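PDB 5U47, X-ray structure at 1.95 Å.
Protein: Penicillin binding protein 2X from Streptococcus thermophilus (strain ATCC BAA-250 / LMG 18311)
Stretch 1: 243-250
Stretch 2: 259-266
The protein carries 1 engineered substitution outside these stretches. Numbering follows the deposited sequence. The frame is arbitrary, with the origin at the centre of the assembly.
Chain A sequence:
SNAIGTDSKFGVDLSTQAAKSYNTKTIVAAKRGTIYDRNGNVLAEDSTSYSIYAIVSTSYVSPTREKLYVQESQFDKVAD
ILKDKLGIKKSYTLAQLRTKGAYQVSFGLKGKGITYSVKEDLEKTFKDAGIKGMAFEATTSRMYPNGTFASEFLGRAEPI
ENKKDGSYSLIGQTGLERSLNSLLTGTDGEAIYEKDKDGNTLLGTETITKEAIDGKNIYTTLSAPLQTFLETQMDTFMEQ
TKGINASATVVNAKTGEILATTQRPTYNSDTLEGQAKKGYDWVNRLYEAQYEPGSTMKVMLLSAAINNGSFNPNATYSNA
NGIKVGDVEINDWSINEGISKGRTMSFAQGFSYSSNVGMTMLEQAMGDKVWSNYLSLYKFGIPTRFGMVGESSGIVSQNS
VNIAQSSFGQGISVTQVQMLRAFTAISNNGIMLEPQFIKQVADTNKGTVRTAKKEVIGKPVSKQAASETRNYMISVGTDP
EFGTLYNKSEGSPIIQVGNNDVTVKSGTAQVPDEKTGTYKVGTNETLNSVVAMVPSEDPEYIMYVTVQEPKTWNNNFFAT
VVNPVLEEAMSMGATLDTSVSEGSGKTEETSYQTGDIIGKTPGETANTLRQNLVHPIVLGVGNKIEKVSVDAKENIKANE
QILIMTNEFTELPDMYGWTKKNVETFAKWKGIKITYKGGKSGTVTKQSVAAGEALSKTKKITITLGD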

# COMPACT_ATOMS: atom_id res chain seq x y z
N GLY A 243 -18.11 -9.66 -10.45
CA GLY A 243 -17.41 -8.60 -11.15
C GLY A 243 -16.08 -9.11 -11.67
O GLY A 243 -15.57 -10.14 -11.18
N ILE A 244 -15.51 -8.41 -12.65
CA ILE A 244 -14.21 -8.78 -13.20
C ILE A 244 -13.09 -8.43 -12.23
O ILE A 244 -12.05 -9.06 -12.25
N ASN A 245 -13.31 -7.43 -11.38
CA ASN A 245 -12.34 -7.08 -10.33
C ASN A 245 -13.03 -6.31 -9.23
O ASN A 245 -14.16 -5.88 -9.37
N ALA A 246 -12.36 -6.18 -8.09
CA ALA A 246 -12.92 -5.44 -6.98
C ALA A 246 -11.81 -5.09 -6.01
O ALA A 246 -10.73 -5.69 -6.05
N SER A 247 -12.08 -4.11 -5.14
CA SER A 247 -11.13 -3.71 -4.14
C SER A 247 -11.88 -3.22 -2.91
O SER A 247 -13.03 -2.80 -3.00
N ALA A 248 -11.21 -3.29 -1.77
CA ALA A 248 -11.75 -2.80 -0.50
C ALA A 248 -10.60 -2.44 0.41
O ALA A 248 -9.65 -3.24 0.56
N THR A 249 -10.68 -1.25 1.02
CA THR A 249 -9.67 -0.78 1.94
C THR A 249 -10.31 -0.07 3.12
O THR A 249 -11.25 0.71 2.96
N VAL A 250 -9.78 -0.36 4.31
CA VAL A 250 -10.21 0.30 5.54
C VAL A 250 -9.05 1.17 6.04
O VAL A 250 -7.91 0.70 6.14
N LEU A 259 -5.56 -0.12 7.59
CA LEU A 259 -5.83 -1.21 8.52
C LEU A 259 -6.15 -2.52 7.84
O LEU A 259 -5.94 -3.59 8.41
N ALA A 260 -6.70 -2.45 6.63
CA ALA A 260 -6.94 -3.64 5.86
C ALA A 260 -7.08 -3.28 4.40
O ALA A 260 -7.62 -2.22 4.07
N THR A 261 -6.59 -4.13 3.51
CA THR A 261 -6.70 -3.83 2.09
C THR A 261 -6.68 -5.11 1.29
O THR A 261 -5.88 -5.99 1.55
N THR A 262 -7.57 -5.21 0.32
CA THR A 262 -7.60 -6.39 -0.51
C THR A 262 -8.16 -6.10 -1.89
O THR A 262 -8.79 -5.05 -2.14
N GLN A 263 -7.90 -7.02 -2.81
CA GLN A 263 -8.44 -6.92 -4.14
C GLN A 263 -8.79 -8.29 -4.64
O GLN A 263 -8.31 -9.28 -4.10
N ARG A 264 -9.65 -8.32 -5.67
CA ARG A 264 -10.09 -9.53 -6.28
C ARG A 264 -9.99 -9.32 -7.79
O ARG A 264 -10.21 -8.21 -8.26
N PRO A 265 -9.62 -10.35 -8.56
CA PRO A 265 -9.28 -11.68 -8.04
C PRO A 265 -7.94 -11.66 -7.31
O PRO A 265 -7.15 -10.74 -7.51
N THR A 266 -7.70 -12.67 -6.49
CA THR A 266 -6.49 -12.72 -5.69
C THR A 266 -5.84 -14.08 -5.80
O THR A 266 -6.24 -14.89 -6.65

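The two strands run antiparallel, so side chains pack as neighbours on the two faces of the sheet. V250, A260, A248, T262, A246 and R264 share one face. T249, T261, S247 and Q263 share the other.

L259 starts the second stretch. Its CA-to-CB bond points sideways, with chi1 m and chi2 t. Its CB lies 4.4 Å from V250 CG1, an apolar contact. Its backbone N donates to V250 O at 2.9 Å.

A260 pairs with V250, which has chi1 t. A260 CB and V250 CB are 4.4 Å apart. V250 N donates to A260 O at 2.9 Å; the return bond from A260 N to V250 O is weak at 3.4 Å.

T261 sits opposite T249 in a non-hydrogen-bonded pair, where no backbone bonds link the two residues. The side chains make the link instead. With T261 in t and T249 in m, T261 OG1 and T249 OG1 come within 2.8 Å, a hydroxyl-to-hydroxyl hydrogen bond.

T262, chi1 t, places its CG2 4.4 Å from A248 CB. Its OG1 accepts from R264 NH1 at 2.9 Å, within the same stretch. The methyl thus faces the alanine while the hydroxyl serves the arginine.

Q263 lies across from S247; both have chi1 p. The Q263 side chain starts on the shared face, but its end leads away. Its amide is hydrogen-bonded elsewhere in the structure, as is S247 OG.

R264, chi1 m and chi2 m, packs its CB 4.4 Å from A246 CB. Its end leads away from the first stretch. NH1 of R264 also donates to Q263 O at 2.9 Å, so the guanidinium folds back over its own strand.

P265 follows a cis peptide bond. Its CD lies 3.5 Å from I244 O and 4.3 Å from N245 CB. The T266 side chain is out of reach.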

# COMPACT_ATOMS: atom_id res chain seq x y z
CB ILE A 244 -13.97 -8.20 -14.61
CG1 ILE A 244 -13.83 -6.68 -14.59
CG2 ILE A 244 -15.13 -8.62 -15.53
CD1 ILE A 244 -13.42 -6.10 -15.93
CB ASN A 245 -11.09 -6.36 -10.89
CG ASN A 245 -11.37 -4.96 -11.37
OD1 ASN A 245 -11.86 -4.12 -10.62
ND2 ASN A 245 -11.03 -4.69 -12.64
CB ALA A 246 -14.01 -6.24 -6.27
CB SER A 247 -10.23 -2.60 -4.65
OG SER A 247 -10.99 -1.42 -4.85
CB ALA A 248 -12.59 -3.85 0.16
CB THR A 249 -8.68 0.17 1.23
OG1 THR A 249 -8.00 -0.55 0.19
CG2 THR A 249 -7.64 0.70 2.18
CB VAL A 250 -10.58 -0.72 6.62
CG1 VAL A 250 -11.01 -0.02 7.93
CG2 VAL A 250 -11.67 -1.65 6.13
CB LEU A 259 -6.95 -0.82 9.48
CG LEU A 259 -6.67 0.45 10.28
CD1 LEU A 259 -7.84 0.85 11.16
CD2 LEU A 259 -5.44 0.26 11.13
CB ALA A 260 -8.19 -4.35 6.36
CB THR A 261 -5.60 -2.84 1.63
OG1 THR A 261 -5.86 -2.43 0.28
CG2 THR A 261 -4.21 -3.42 1.74
CB THR A 262 -8.41 -7.53 0.18
OG1 THR A 262 -8.00 -8.81 -0.36
CG2 THR A 262 -9.91 -7.32 0.02
CB GLN A 263 -7.46 -6.26 -5.10
CG GLN A 263 -6.29 -7.10 -5.56
CD GLN A 263 -5.36 -6.30 -6.45
OE1 GLN A 263 -4.85 -5.25 -6.05
NE2 GLN A 263 -5.15 -6.77 -7.66
CB ARG A 264 -11.53 -9.85 -5.87
CG ARG A 264 -11.70 -10.24 -4.39
CD ARG A 264 -11.06 -11.60 -4.13
NE ARG A 264 -11.21 -12.07 -2.75
CZ ARG A 264 -10.45 -11.67 -1.72
NH1 ARG A 264 -9.52 -10.74 -1.86
NH2 ARG A 264 -10.66 -12.18 -0.50
CB PRO A 265 -9.16 -12.54 -9.33
CG PRO A 265 -8.83 -11.54 -10.38
CD PRO A 265 -9.64 -10.33 -10.03
CB THR A 266 -6.79 -12.35 -4.22
OG1 THR A 266 -5.57 -12.14 -3.48
CG2 THR A 266 -7.66 -13.42 -3.56